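Local atomic coordinates of cycloalternan-forming enzyme (Listeria monocytogenes serovar 1/2a, PDB entry 5F7U), a protein that belongs to glycosyl hydrolase family 31 and is a multidomain enzyme that joins a TIM barrel to several beta-rich domains, including a family 6 carbohydrate-binding module. Residues S609-L614 against P750-G755; S718-M723 against E738-G743; D744-A749 against L792-K797; E758-L763 against G780-Y785. The protein carries 1 engineered substitution. All coordinates share one frame; numbering follows the deposited sequence. Where two conformers were deposited one is given.

Contact 1 (S609-L614 against P750-G755)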
loop_
_atom_site.group_PDB
_atom_site.type_symbol
_atom_site.label_atom_id
_atom_site.label_comp_id
_atom_site.label_asym_id
_atom_site.label_seq_id
_atom_site.Cartn_x
_atom_site.Cartn_y
_atom_site.Cartn_z
ATOM N N SER A 609 0.144 -9.503 14.109
ATOM C CA SER A 609 0.772 -8.310 13.532
ATOM C C SER A 609 0.985 -8.460 12.026
ATOM O O SER A 609 0.782 -7.512 11.289
ATOM C CB SER A 609 2.111 -7.970 14.206
ATOM O OG SER A 609 1.882 -7.707 15.591
ATOM N N PHE A 610 1.398 -9.655 11.604
ATOM C CA PHE A 610 1.594 -9.976 10.170
ATOM C C PHE A 610 0.273 -9.702 9.443
ATOM O O PHE A 610 0.265 -9.025 8.401
ATOM C CB PHE A 610 2.014 -11.451 10.086
ATOM C CG PHE A 610 2.366 -11.977 8.700
ATOM C CD1 PHE A 610 2.487 -11.166 7.568
ATOM C CD2 PHE A 610 2.648 -13.353 8.585
ATOM C CE1 PHE A 610 2.834 -11.720 6.331
ATOM C CE2 PHE A 610 3.005 -13.919 7.355
ATOM C CZ PHE A 610 3.107 -13.091 6.226
ATOM N N GLN A 611 -0.841 -10.186 10.008
ATOM C CA GLN A 611 -2.160 -9.934 9.419
ATOM C C GLN A 611 -2.449 -8.451 9.294
ATOM O O GLN A 611 -2.945 -8.006 8.248
ATOM C CB GLN A 611 -3.268 -10.612 10.212
ATOM C CG GLN A 611 -3.204 -12.143 10.135
ATOM C CD GLN A 611 -3.972 -12.828 11.249
ATOM O OE1 GLN A 611 -4.872 -12.222 11.864
ATOM N NE2 GLN A 611 -3.613 -14.085 11.541
ATOM N N ALA A 612 -2.091 -7.683 10.328
ATOM C CA ALA A 612 -2.339 -6.237 10.299
ATOM C C ALA A 612 -1.431 -5.537 9.269
ATOM O O ALA A 612 -1.862 -4.605 8.584
ATOM C CB ALA A 612 -2.153 -5.637 11.680
ATOM N N SER A 613 -0.182 -6.000 9.134
ATOM C CA SER A 613 0.726 -5.447 8.133
ATOM C C SER A 613 0.157 -5.630 6.719
ATOM O O SER A 613 0.196 -4.705 5.899
ATOM C CB SER A 613 2.097 -6.136 8.223
ATOM O OG SER A 613 2.700 -5.924 9.493
ATOM N N LEU A 614 -0.370 -6.818 6.445
ATOM C CA LEU A 614 -0.917 -7.053 5.114
ATOM C C LEU A 614 -2.127 -6.128 4.844
ATOM O O LEU A 614 -2.254 -5.567 3.750
ATOM C CB LEU A 614 -1.219 -8.543 4.887
ATOM C CG LEU A 614 -1.744 -8.990 3.520
ATOM C CD1 LEU A 614 -0.929 -8.399 2.360
ATOM C CD2 LEU A 614 -1.721 -10.509 3.478
ATOM N N PRO A 750 -0.277 -15.508 0.761
ATOM C CA PRO A 750 0.599 -15.886 1.868
ATOM C C PRO A 750 -0.180 -16.573 2.987
ATOM O O PRO A 750 -1.402 -16.415 3.082
ATOM C CB PRO A 750 1.172 -14.552 2.335
ATOM C CG PRO A 750 0.120 -13.567 2.017
ATOM C CD PRO A 750 -0.489 -14.046 0.705
ATOM N N ILE A 751 0.520 -17.375 3.778
ATOM C CA ILE A 751 -0.104 -18.048 4.912
ATOM C C ILE A 751 0.165 -17.157 6.117
ATOM O O ILE A 751 1.323 -17.040 6.573
ATOM C CB ILE A 751 0.453 -19.482 5.129
ATOM C CG1 ILE A 751 -0.076 -20.468 4.079
ATOM C CG2 ILE A 751 -0.024 -20.035 6.474
ATOM C CD1 ILE A 751 0.498 -20.346 2.684
ATOM N N VAL A 752 -0.892 -16.514 6.622
ATOM C CA VAL A 752 -0.732 -15.531 7.711
ATOM C C VAL A 752 -1.401 -16.006 8.998
ATOM O O VAL A 752 -1.630 -15.214 9.924
ATOM C CB VAL A 752 -1.257 -14.128 7.320
ATOM C CG1 VAL A 752 -0.502 -13.606 6.097
ATOM C CG2 VAL A 752 -2.755 -14.183 7.042
ATOM N N GLN A 753 -1.693 -17.301 9.054
ATOM C CA GLN A 753 -2.271 -17.918 10.255
ATOM C C GLN A 753 -1.317 -18.938 10.827
ATOM O O GLN A 753 -0.783 -19.774 10.106
ATOM C CB GLN A 753 -3.595 -18.600 9.930
ATOM C CG GLN A 753 -4.661 -17.645 9.406
ATOM C CD GLN A 753 -5.910 -18.370 8.964
ATOM O OE1 GLN A 753 -6.299 -19.376 9.567
ATOM N NE2 GLN A 753 -6.549 -17.881 7.899
ATOM N N GLU A 754 -1.093 -18.826 12.132
ATOM C CA GLU A 754 -0.228 -19.735 12.873
ATOM C C GLU A 754 -0.740 -21.179 12.783
ATOM O O GLU A 754 -1.936 -21.437 12.964
ATOM C CB GLU A 754 -0.164 -19.276 14.319
ATOM C CG GLU A 754 0.947 -19.906 15.160
ATOM C CD GLU A 754 0.930 -19.415 16.608
ATOM O OE1 GLU A 754 0.388 -18.329 16.896
ATOM O OE2 GLU A 754 1.438 -20.125 17.494
ATOM N N GLY A 755 0.171 -22.104 12.485
ATOM C CA GLY A 755 -0.147 -23.532 12.356
ATOM C C GLY A 755 -0.838 -23.967 11.070
ATOM O O GLY A 755 -1.117 -25.145 10.892
#
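Helix 607-622 of the family 31 TIM barrel here meets the irregular loop 750-755, which links two strands of the beta-rich C-terminal domain, so the contact is a seam between domains. Its tight part centres on Val752. CG1 of Val752 sits over the middle of the Phe610 ring, a CH-pi contact 3.7 Å from the centroid and 13° off the normal. The ring is carried there by CG of Phe610 standing anti to the backbone N (chi1 -176°), and the ring of Trp630 meets it, the two planes nearly parallel. One turn on, Leu614 meets the loop tip to tip, its CD2 3.9 Å from Pro750 CG. This apolar filling leaves the buried Ile751 O, 3.6 Å from Phe610 CE2, with no hydrogen-bond partner in the model. Toward solvent the fit loosens. Gln753 turns away from the helix and gives its NE2 to Glu738 OE1, and the loop runs on into the exposed Glu754 and Gly755. On this outer side the partly exposed Gln611 slants across Val752, its CG 3.7 Å from Val752 CG2. From there Gln611 NE2 donates to Val752 O at 2.8 Å, almost straight (173°), with the acceptor in the plane of the Gln611 amide.

Contact 2 (S718-M723 against E738-G743)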
loop_
_atom_site.group_PDB
_atom_site.type_symbol
_atom_site.label_atom_id
_atom_site.label_comp_id
_atom_site.label_asym_id
_atom_site.label_seq_id
_atom_site.Cartn_x
_atom_site.Cartn_y
_atom_site.Cartn_z
ATOM N N SER A 718 -1.083 0.235 -8.542
ATOM C CA SER A 718 -0.212 -0.181 -7.441
ATOM C C SER A 718 0.353 -1.570 -7.674
ATOM O O SER A 718 -0.251 -2.384 -8.373
ATOM C CB SER A 718 -0.978 -0.128 -6.114
ATOM O OG SER A 718 -1.308 1.231 -5.838
ATOM N N MET A 719 1.520 -1.835 -7.082
ATOM C CA MET A 719 2.216 -3.110 -7.276
ATOM C C MET A 719 1.508 -4.290 -6.616
ATOM O O MET A 719 1.427 -5.381 -7.192
ATOM C CB MET A 719 3.648 -3.007 -6.768
ATOM C CG MET A 719 4.509 -2.160 -7.695
ATOM S SD MET A 719 6.065 -1.717 -6.924
ATOM C CE MET A 719 6.975 -3.233 -7.147
ATOM N N MET A 720 0.991 -4.058 -5.409
ATOM C CA MET A 720 0.319 -5.111 -4.661
ATOM C C MET A 720 -1.103 -4.654 -4.441
ATOM O O MET A 720 -1.289 -3.573 -3.894
ATOM C CB MET A 720 1.029 -5.292 -3.315
ATOM C CG MET A 720 0.369 -6.321 -2.421
ATOM S SD MET A 720 1.204 -6.569 -0.833
ATOM C CE MET A 720 1.129 -4.895 -0.223
ATOM N N ARG A 721 -2.100 -5.440 -4.868
ATOM C CA ARG A 721 -3.493 -4.964 -4.836
ATOM C C ARG A 721 -4.457 -5.976 -4.226
ATOM O O ARG A 721 -4.379 -7.168 -4.496
ATOM C CB ARG A 721 -3.986 -4.610 -6.262
ATOM C CG ARG A 721 -3.164 -3.538 -6.964
ATOM C CD ARG A 721 -3.602 -3.216 -8.403
ATOM N NE ARG A 721 -3.735 -4.421 -9.242
ATOM C CZ ARG A 721 -2.722 -5.196 -9.633
ATOM N NH1 ARG A 721 -2.961 -6.282 -10.382
ATOM N NH2 ARG A 721 -1.464 -4.887 -9.301
ATOM N N GLN A 722 -5.405 -5.458 -3.453
ATOM C CA GLN A 722 -6.482 -6.266 -2.873
ATOM C C GLN A 722 -7.323 -6.766 -4.071
ATOM O O GLN A 722 -7.423 -6.066 -5.112
ATOM C CB GLN A 722 -7.290 -5.353 -1.942
ATOM C CG GLN A 722 -8.228 -6.057 -0.951
ATOM C CD GLN A 722 -9.543 -6.466 -1.612
ATOM O OE1 GLN A 722 -10.006 -5.804 -2.530
ATOM N NE2 GLN A 722 -10.133 -7.570 -1.161
ATOM N N MET A 723 -7.935 -7.950 -3.941
ATOM C CA MET A 723 -8.537 -8.613 -5.116
ATOM C C MET A 723 -9.627 -7.807 -5.812
ATOM O O MET A 723 -9.749 -7.849 -7.037
ATOM C CB MET A 723 -9.072 -10.009 -4.761
ATOM C CG MET A 723 -8.026 -11.022 -4.277
ATOM S SD MET A 723 -6.667 -11.358 -5.403
ATOM C CE MET A 723 -7.567 -11.978 -6.832
ATOM N N GLU A 738 -6.049 -11.940 2.792
ATOM C CA GLU A 738 -4.944 -12.878 2.951
ATOM C C GLU A 738 -4.439 -13.401 1.609
ATOM O O GLU A 738 -3.782 -14.450 1.525
ATOM C CB GLU A 738 -5.311 -14.025 3.913
ATOM C CG GLU A 738 -5.829 -13.546 5.265
ATOM C CD GLU A 738 -6.051 -14.660 6.287
ATOM O OE1 GLU A 738 -5.833 -15.852 5.979
ATOM O OE2 GLU A 738 -6.408 -14.319 7.447
ATOM N N GLN A 739 -4.727 -12.638 0.561
ATOM C CA GLN A 739 -4.148 -12.866 -0.766
ATOM C C GLN A 739 -4.202 -11.543 -1.505
ATOM O O GLN A 739 -4.912 -10.618 -1.080
ATOM C CB GLN A 739 -4.917 -13.935 -1.546
ATOM C CG GLN A 739 -6.357 -13.543 -1.904
ATOM C CD GLN A 739 -7.077 -14.675 -2.614
ATOM O OE1 GLN A 739 -7.426 -15.674 -2.003
ATOM N NE2 GLN A 739 -7.304 -14.510 -3.910
ATOM N N TYR A 740 -3.493 -11.459 -2.625
ATOM C CA TYR A 740 -3.467 -10.215 -3.389
ATOM C C TYR A 740 -2.880 -10.431 -4.756
ATOM O O TYR A 740 -2.285 -11.488 -5.037
ATOM C CB TYR A 740 -2.634 -9.154 -2.647
ATOM C CG TYR A 740 -1.250 -9.587 -2.235
ATOM C CD1 TYR A 740 -0.151 -9.482 -3.117
ATOM C CD2 TYR A 740 -1.016 -10.089 -0.937
ATOM C CE1 TYR A 740 1.138 -9.866 -2.711
ATOM C CE2 TYR A 740 0.269 -10.470 -0.529
ATOM C CZ TYR A 740 1.332 -10.352 -1.419
ATOM O OH TYR A 740 2.608 -10.722 -1.003
ATOM N N MET A 741 -3.040 -9.432 -5.618
ATOM C CA MET A 741 -2.373 -9.450 -6.921
ATOM C C MET A 741 -1.050 -8.722 -6.785
ATOM O O MET A 741 -0.952 -7.719 -6.059
ATOM C CB MET A 741 -3.215 -8.760 -7.999
ATOM C CG MET A 741 -4.551 -9.436 -8.308
ATOM S SD MET A 741 -4.400 -11.140 -8.881
ATOM C CE MET A 741 -3.480 -10.964 -10.411
ATOM N N PHE A 742 -0.036 -9.220 -7.482
ATOM C CA PHE A 742 1.301 -8.631 -7.429
ATOM C C PHE A 742 1.757 -8.419 -8.861
ATOM O O PHE A 742 1.853 -9.385 -9.629
ATOM C CB PHE A 742 2.248 -9.565 -6.656
ATOM C CG PHE A 742 3.610 -8.990 -6.394
ATOM C CD1 PHE A 742 3.763 -7.746 -5.777
ATOM C CD2 PHE A 742 4.747 -9.725 -6.732
ATOM C CE1 PHE A 742 5.027 -7.226 -5.528
ATOM C CE2 PHE A 742 6.018 -9.213 -6.467
ATOM C CZ PHE A 742 6.155 -7.974 -5.862
ATOM N N GLY A 743 1.991 -7.153 -9.232
ATOM C CA GLY A 743 2.082 -6.774 -10.671
ATOM C C GLY A 743 0.742 -7.070 -11.348
ATOM O O GLY A 743 -0.268 -7.201 -10.665
HETATM O O HOH W 1 -7.261 -9.289 -1.532
#
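Gly743 O is held by two donors, Arg721 NH1 and NH2, each 2.9 Å from it and both on one oxygen. The grip is end-on: the carbonyl oxygen lies in the guanidinium plane, while both nitrogens stand above the carbonyl plane. A bend at chi3 (-51°) turns the arginine back along its own segment, so that NH2 also donates to Ser718 O and NH1 forms a salt bridge with Asp726. Met741 CB covers one face of the guanidinium, and these bonds together would fix its rotation. The backbones run antiparallel. Arg721 and Met741 are a hydrogen-bonded pair, with Arg721 N to Met741 O at 2.8 Å and Met741 N to Arg721 O at 2.9 Å, while Gly743 N donates to Met719 O. Met720 makes a Met-aromatic contact: its SD lies over the face of Tyr740, 3.7 Å from the ring centroid and 9° off the normal, and its CG presses on Tyr740 CD1 at 3.3 Å. A water bridges Met723 N and Gln739 O. Strand 720-721 forms an outer edge of the six-stranded sheet of the family 31 C-terminal domain and 740-742 pairs on its other side with 746-748, while helix 607-622 packs on Met720 and Tyr740 and helix 702-715 on Met719 and Phe742.

Contact 3 (D744-A749 against L792-K797)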
loop_
_atom_site.group_PDB
_atom_site.type_symbol
_atom_site.label_atom_id
_atom_site.label_comp_id
_atom_site.label_asym_id
_atom_site.label_seq_id
_atom_site.Cartn_x
_atom_site.Cartn_y
_atom_site.Cartn_z
ATOM N N ASP A 744 0.730 -7.202 -12.675
ATOM C CA ASP A 744 -0.550 -7.433 -13.386
ATOM C C ASP A 744 -1.002 -8.873 -13.291
ATOM O O ASP A 744 -2.193 -9.143 -13.425
ATOM C CB ASP A 744 -0.425 -7.139 -14.897
ATOM C CG ASP A 744 0.006 -5.705 -15.216
ATOM O OD1 ASP A 744 -0.438 -4.763 -14.537
ATOM O OD2 ASP A 744 0.782 -5.524 -16.194
ATOM N N ASP A 745 -0.048 -9.793 -13.119
ATOM C CA ASP A 745 -0.274 -11.200 -13.472
ATOM C C ASP A 745 -0.232 -12.240 -12.374
ATOM O O ASP A 745 -0.673 -13.369 -12.613
ATOM C CB ASP A 745 0.732 -11.629 -14.523
ATOM C CG ASP A 745 0.676 -10.766 -15.733
ATOM O OD1 ASP A 745 -0.405 -10.680 -16.334
ATOM O OD2 ASP A 745 1.724 -10.164 -16.059
ATOM N N LEU A 746 0.308 -11.895 -11.204
ATOM C CA LEU A 746 0.568 -12.915 -10.184
ATOM C C LEU A 746 -0.418 -12.778 -9.067
ATOM O O LEU A 746 -0.629 -11.674 -8.560
ATOM C CB LEU A 746 1.991 -12.834 -9.627
ATOM C CG LEU A 746 3.147 -13.074 -10.614
ATOM C CD1 LEU A 746 4.484 -12.865 -9.894
ATOM C CD2 LEU A 746 3.048 -14.460 -11.254
ATOM N N LEU A 747 -1.052 -13.902 -8.731
ATOM C CA LEU A 747 -1.911 -13.958 -7.558
ATOM C C LEU A 747 -1.104 -14.617 -6.446
ATOM O O LEU A 747 -0.653 -15.782 -6.578
ATOM C CB LEU A 747 -3.211 -14.712 -7.864
ATOM C CG LEU A 747 -4.364 -14.671 -6.830
ATOM C CD1 LEU A 747 -5.630 -15.193 -7.496
ATOM C CD2 LEU A 747 -4.086 -15.468 -5.551
ATOM N N VAL A 748 -0.902 -13.880 -5.349
ATOM C CA VAL A 748 -0.068 -14.380 -4.244
ATOM C C VAL A 748 -0.956 -14.631 -3.031
ATOM O O VAL A 748 -1.730 -13.762 -2.649
ATOM C CB VAL A 748 1.033 -13.350 -3.848
ATOM C CG1 VAL A 748 1.869 -13.851 -2.676
ATOM C CG2 VAL A 748 1.923 -13.032 -5.038
ATOM N N ALA A 749 -0.782 -15.786 -2.377
ATOM C CA ALA A 749 -1.600 -16.133 -1.226
ATOM C C ALA A 749 -0.753 -16.516 -0.011
ATOM O O ALA A 749 -0.518 -17.691 0.237
ATOM C CB ALA A 749 -2.587 -17.237 -1.615
ATOM N N LEU A 792 4.830 -21.202 -0.702
ATOM C CA LEU A 792 3.949 -20.042 -0.899
ATOM C C LEU A 792 3.135 -20.242 -2.178
ATOM O O LEU A 792 3.726 -20.295 -3.247
ATOM C CB LEU A 792 4.811 -18.766 -1.048
ATOM C CG LEU A 792 4.104 -17.437 -1.345
ATOM C CD1 LEU A 792 3.388 -16.929 -0.104
ATOM C CD2 LEU A 792 5.117 -16.402 -1.781
ATOM N N PRO A 793 1.790 -20.300 -2.094
ATOM C CA PRO A 793 0.991 -20.413 -3.338
ATOM C C PRO A 793 1.100 -19.128 -4.160
ATOM O O PRO A 793 0.773 -18.056 -3.658
ATOM C CB PRO A 793 -0.454 -20.578 -2.834
ATOM C CG PRO A 793 -0.328 -20.935 -1.379
ATOM C CD PRO A 793 0.944 -20.305 -0.887
ATOM N N VAL A 794 1.594 -19.231 -5.394
ATOM C CA VAL A 794 1.639 -18.084 -6.324
ATOM C C VAL A 794 1.213 -18.588 -7.698
ATOM O O VAL A 794 1.729 -19.606 -8.154
ATOM C CB VAL A 794 3.035 -17.419 -6.433
ATOM C CG1 VAL A 794 2.961 -16.194 -7.345
ATOM C CG2 VAL A 794 3.559 -16.960 -5.062
ATOM N N PHE A 795 0.291 -17.869 -8.340
ATOM C CA PHE A 795 -0.287 -18.294 -9.620
ATOM C C PHE A 795 -0.219 -17.192 -10.664
ATOM O O PHE A 795 -0.415 -16.009 -10.347
ATOM C CB PHE A 795 -1.755 -18.684 -9.452
ATOM C CG PHE A 795 -2.019 -19.568 -8.264
ATOM C CD1 PHE A 795 -2.164 -19.013 -6.988
ATOM C CD2 PHE A 795 -2.127 -20.966 -8.420
ATOM C CE1 PHE A 795 -2.398 -19.825 -5.884
ATOM C CE2 PHE A 795 -2.387 -21.777 -7.318
ATOM C CZ PHE A 795 -2.520 -21.204 -6.048
ATOM N N ALA A 796 0.039 -17.586 -11.910
ATOM C CA ALA A 796 0.021 -16.637 -13.020
ATOM C C ALA A 796 -1.306 -16.693 -13.752
ATOM O O ALA A 796 -1.819 -17.762 -14.045
ATOM C CB ALA A 796 1.154 -16.927 -13.998
ATOM N N LYS A 797 -1.805 -15.509 -14.080
ATOM C CA LYS A 797 -3.036 -15.291 -14.838
ATOM C C LYS A 797 -2.851 -15.736 -16.282
ATOM O O LYS A 797 -1.752 -15.639 -16.832
ATOM C CB LYS A 797 -3.312 -13.794 -14.799
ATOM C CG LYS A 797 -4.619 -13.327 -15.372
ATOM C CD LYS A 797 -4.858 -11.886 -14.921
ATOM C CE LYS A 797 -3.998 -10.859 -15.630
ATOM N NZ LYS A 797 -4.483 -9.493 -15.233
#
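The inner strands 746-748 and 794-797 of the six-stranded C-terminal sheet pair antiparallel here. Leu747 and Phe795 form the hydrogen-bonded pair, Leu747 N to Phe795 O at 2.7 Å and Phe795 N to Leu747 O at 2.9 Å. The register continues at both ends, through Lys797 N to Asp745 O at 2.8 Å and Ala749 N to Pro793 O at 3.0 Å. On the face of Leu746, Val748, Val794 and Ala796, the two valines lie side by side and point the same way, Val748 CG2 4.0 Å from Val794 CG1. On the other face, Leu747 and Phe795 both pack against Val761 of strand 758-763, and the Phe795 ring turns its edge to Leu747 O. Lys797 bends at chi3 (74°) so that NZ reaches Asp744 O at 2.9 Å from above the carbonyl plane. Asp745 OD1 stays 4.4 Å from Lys797 NZ, too far for a salt bridge but perhaps close enough to steady its charge. At the opposite end the buried Ala749 O has no hydrogen-bond partner and is walled by the ring of Pro793. Apolar side chains alternating between the faces of this antiparallel pair mark it as interior to the family 31 C-terminal beta-sheet.

Contact 4 (E758-L763 against G780-Y785). With GLC (alpha-D-glucopyranose), chain B.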
loop_
_atom_site.group_PDB
_atom_site.type_symbol
_atom_site.label_atom_id
_atom_site.label_comp_id
_atom_site.label_asym_id
_atom_site.label_seq_id
_atom_site.Cartn_x
_atom_site.Cartn_y
_atom_site.Cartn_z
ATOM N N GLU A 758 -3.161 -25.844 5.260
ATOM C CA GLU A 758 -4.145 -25.916 4.175
ATOM C C GLU A 758 -4.662 -24.513 3.890
ATOM O O GLU A 758 -5.479 -23.983 4.649
ATOM C CB GLU A 758 -5.293 -26.891 4.494
ATOM C CG GLU A 758 -4.911 -28.368 4.374
ATOM C CD GLU A 758 -4.626 -28.832 2.928
ATOM O OE1 GLU A 758 -5.065 -28.171 1.941
ATOM O OE2 GLU A 758 -3.970 -29.897 2.763
ATOM N N LYS A 759 -4.164 -23.922 2.807
ATOM C CA LYS A 759 -4.425 -22.512 2.505
ATOM C C LYS A 759 -5.550 -22.382 1.481
ATOM O O LYS A 759 -5.449 -22.917 0.373
ATOM C CB LYS A 759 -3.140 -21.848 1.982
ATOM C CG LYS A 759 -3.298 -20.440 1.393
ATOM C CD LYS A 759 -3.693 -19.432 2.472
ATOM C CE LYS A 759 -3.715 -18.040 1.851
ATOM N NZ LYS A 759 -4.139 -16.983 2.828
ATOM N N GLU A 760 -6.615 -21.666 1.851
ATOM C CA GLU A 760 -7.695 -21.361 0.902
ATOM C C GLU A 760 -7.214 -20.252 -0.007
ATOM O O GLU A 760 -6.626 -19.266 0.475
ATOM C CB GLU A 760 -8.942 -20.876 1.641
ATOM C CG GLU A 760 -9.739 -21.997 2.265
ATOM C CD GLU A 760 -11.003 -21.510 2.969
ATOM O OE1 GLU A 760 -11.349 -20.307 2.918
ATOM O OE2 GLU A 760 -11.653 -22.341 3.595
ATOM N N VAL A 761 -7.413 -20.421 -1.317
ATOM C CA VAL A 761 -7.084 -19.365 -2.280
ATOM C C VAL A 761 -8.305 -19.123 -3.144
ATOM O O VAL A 761 -8.766 -20.054 -3.824
ATOM C CB VAL A 761 -5.897 -19.732 -3.202
ATOM C CG1 VAL A 761 -5.525 -18.526 -4.078
ATOM C CG2 VAL A 761 -4.680 -20.185 -2.396
ATOM N N TYR A 762 -8.833 -17.905 -3.135
ATOM C CA TYR A 762 -9.948 -17.634 -4.034
ATOM C C TYR A 762 -9.386 -17.309 -5.423
ATOM O O TYR A 762 -8.547 -16.392 -5.556
ATOM C CB TYR A 762 -10.882 -16.487 -3.547
ATOM C CG TYR A 762 -11.906 -16.225 -4.639
ATOM C CD1 TYR A 762 -12.899 -17.181 -4.932
ATOM C CD2 TYR A 762 -11.804 -15.098 -5.471
ATOM C CE1 TYR A 762 -13.794 -16.989 -5.968
ATOM C CE2 TYR A 762 -12.698 -14.893 -6.518
ATOM C CZ TYR A 762 -13.678 -15.851 -6.773
ATOM O OH TYR A 762 -14.570 -15.681 -7.809
ATOM N N LEU A 763 -9.828 -18.064 -6.440
ATOM C CA LEU A 763 -9.406 -17.808 -7.808
ATOM C C LEU A 763 -10.532 -17.166 -8.593
ATOM O O LEU A 763 -11.567 -17.802 -8.795
ATOM C CB LEU A 763 -8.956 -19.102 -8.499
ATOM C CG LEU A 763 -7.793 -19.841 -7.835
ATOM C CD1 LEU A 763 -7.568 -21.148 -8.587
ATOM C CD2 LEU A 763 -6.518 -18.998 -7.781
ATOM N N GLY A 780 -12.846 -19.244 -10.566
ATOM C CA GLY A 780 -14.274 -19.218 -10.200
ATOM C C GLY A 780 -14.681 -20.010 -8.959
ATOM O O GLY A 780 -15.865 -20.347 -8.813
ATOM N N GLU A 781 -13.714 -20.329 -8.093
ATOM C CA GLU A 781 -13.953 -21.069 -6.848
ATOM C C GLU A 781 -12.792 -20.846 -5.895
ATOM O O GLU A 781 -11.752 -20.327 -6.301
ATOM C CB GLU A 781 -14.117 -22.574 -7.110
ATOM C CG GLU A 781 -12.884 -23.268 -7.677
ATOM C CD GLU A 781 -13.139 -24.749 -7.939
ATOM O OE1 GLU A 781 -14.005 -25.315 -7.253
ATOM O OE2 GLU A 781 -12.495 -25.348 -8.836
ATOM N N THR A 782 -12.981 -21.243 -4.641
ATOM C CA THR A 782 -11.921 -21.195 -3.639
ATOM C C THR A 782 -11.300 -22.590 -3.649
ATOM O O THR A 782 -12.005 -23.613 -3.459
ATOM C CB THR A 782 -12.491 -20.863 -2.249
ATOM O OG1 THR A 782 -13.051 -19.536 -2.270
ATOM C CG2 THR A 782 -11.404 -20.959 -1.160
ATOM N N ILE A 783 -10.000 -22.631 -3.885
ATOM C CA ILE A 783 -9.280 -23.905 -3.856
ATOM C C ILE A 783 -8.594 -24.078 -2.500
ATOM O O ILE A 783 -8.419 -23.100 -1.762
ATOM C CB ILE A 783 -8.267 -24.052 -5.025
ATOM C CG1 ILE A 783 -7.115 -23.024 -4.923
ATOM C CG2 ILE A 783 -9.001 -23.988 -6.374
ATOM C CD1 ILE A 783 -5.915 -23.379 -5.787
ATOM N N SER A 784 -8.236 -25.324 -2.178
ATOM C CA SER A 784 -7.406 -25.617 -1.006
ATOM C C SER A 784 -6.017 -26.007 -1.493
ATOM O O SER A 784 -5.864 -26.971 -2.239
ATOM C CB SER A 784 -8.037 -26.728 -0.171
ATOM O OG SER A 784 -7.300 -26.931 1.024
ATOM N N TYR A 785 -5.016 -25.234 -1.097
ATOM C CA TYR A 785 -3.634 -25.468 -1.511
ATOM C C TYR A 785 -2.828 -25.934 -0.306
ATOM O O TYR A 785 -2.789 -25.244 0.732
ATOM C CB TYR A 785 -3.043 -24.163 -2.072
ATOM C CG TYR A 785 -1.724 -24.260 -2.829
ATOM C CD1 TYR A 785 -0.512 -24.323 -2.149
ATOM C CD2 TYR A 785 -1.691 -24.195 -4.236
ATOM C CE1 TYR A 785 0.704 -24.361 -2.834
ATOM C CE2 TYR A 785 -0.492 -24.226 -4.930
ATOM C CZ TYR A 785 0.700 -24.314 -4.224
ATOM O OH TYR A 785 1.897 -24.340 -4.897
HETATM C C1 GLC B . 1.281 -28.210 -4.722
HETATM C C2 GLC B . 0.219 -27.907 -3.662
HETATM C C3 GLC B . -1.147 -28.401 -4.159
HETATM C C4 GLC B . -1.459 -27.832 -5.553
HETATM C C5 GLC B . -0.336 -28.221 -6.527
HETATM C C6 GLC B . -0.495 -27.702 -7.953
HETATM O O2 GLC B . 0.570 -28.570 -2.441
HETATM O O3 GLC B . -2.171 -28.086 -3.208
HETATM O O4 GLC B . -2.715 -28.314 -6.037
HETATM O O5 GLC B . 0.891 -27.687 -6.005
HETATM O O6 GLC B . -0.622 -26.275 -7.927
HETATM O O HOH W 2 -5.028 -29.676 -0.634
#
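Strands 758-763 and 781-785 form a two-stranded antiparallel sheet with a G1 beta bulge at one end and a glycan pocket at the other. Tyr785, at the pocket end, leaves the backbone with CG anti to N (chi1 -167°). CB of Tyr785 rests 3.6 Å from Lys759 O. Beyond it the ring lies flat under the bound alpha-D-glucopyranose, whose C2 is 3.6 Å above the ring plane, over its centre. CG is nearest to O3 of the sugar, CD1 and CE1 lie by C2, and CD2 faces C4. Tyr785 CE2 comes within 3.6 Å of the glucose O6, and Tyr785 CZ lies 3.7 Å from its C2. At the tip, Tyr785 OH passes 3.7 Å from O5 of the glucose and is hydrogen-bonded to Asp770 OD2, which also binds the sugar, as do His777 and Asn773. Pro793 and Phe795 back the ring on the side away from the glucose. The tyrosine pairs with Lys759 through two backbone bonds, and Val761 and Ile783 repeat that pattern; on the same face Leu763 CD1 packs on Ile783. Among the exposed side chains, Ser784 OG donates to Glu758 OE1 at 2.7 Å, and a water links that carboxylate oxygen to Ser784 O. At the bulge Gly780 and Glu781 share one partner: Leu763 O takes a bond of 2.6 Å from Gly780 N and a weak one of 3.4 Å from Glu781 N.

Contact 1 opens first, on helix 607-622 of the barrel, and closes a long loop when the chain reaches 750-755. Within that span contact 2 closes a short loop that carries helix 723-726, setting strand 720-721 beside 740-742. The chain then turns into 746-748, where contact 3 opens before contact 1 has closed, so contacts 1 and 3 cross. Contact 4 opens and closes inside the span of contact 3, after contacts 1 and 2 are complete. Contacts 2 and 3 share the six-stranded sheet through neighbouring strands 740-742 and 746-748. Lys759 NZ, bonded to Pro750 O and Glu738 O, joins contact 4 to contacts 1 and 2, linking barrel seam, sheet and glycan pocket.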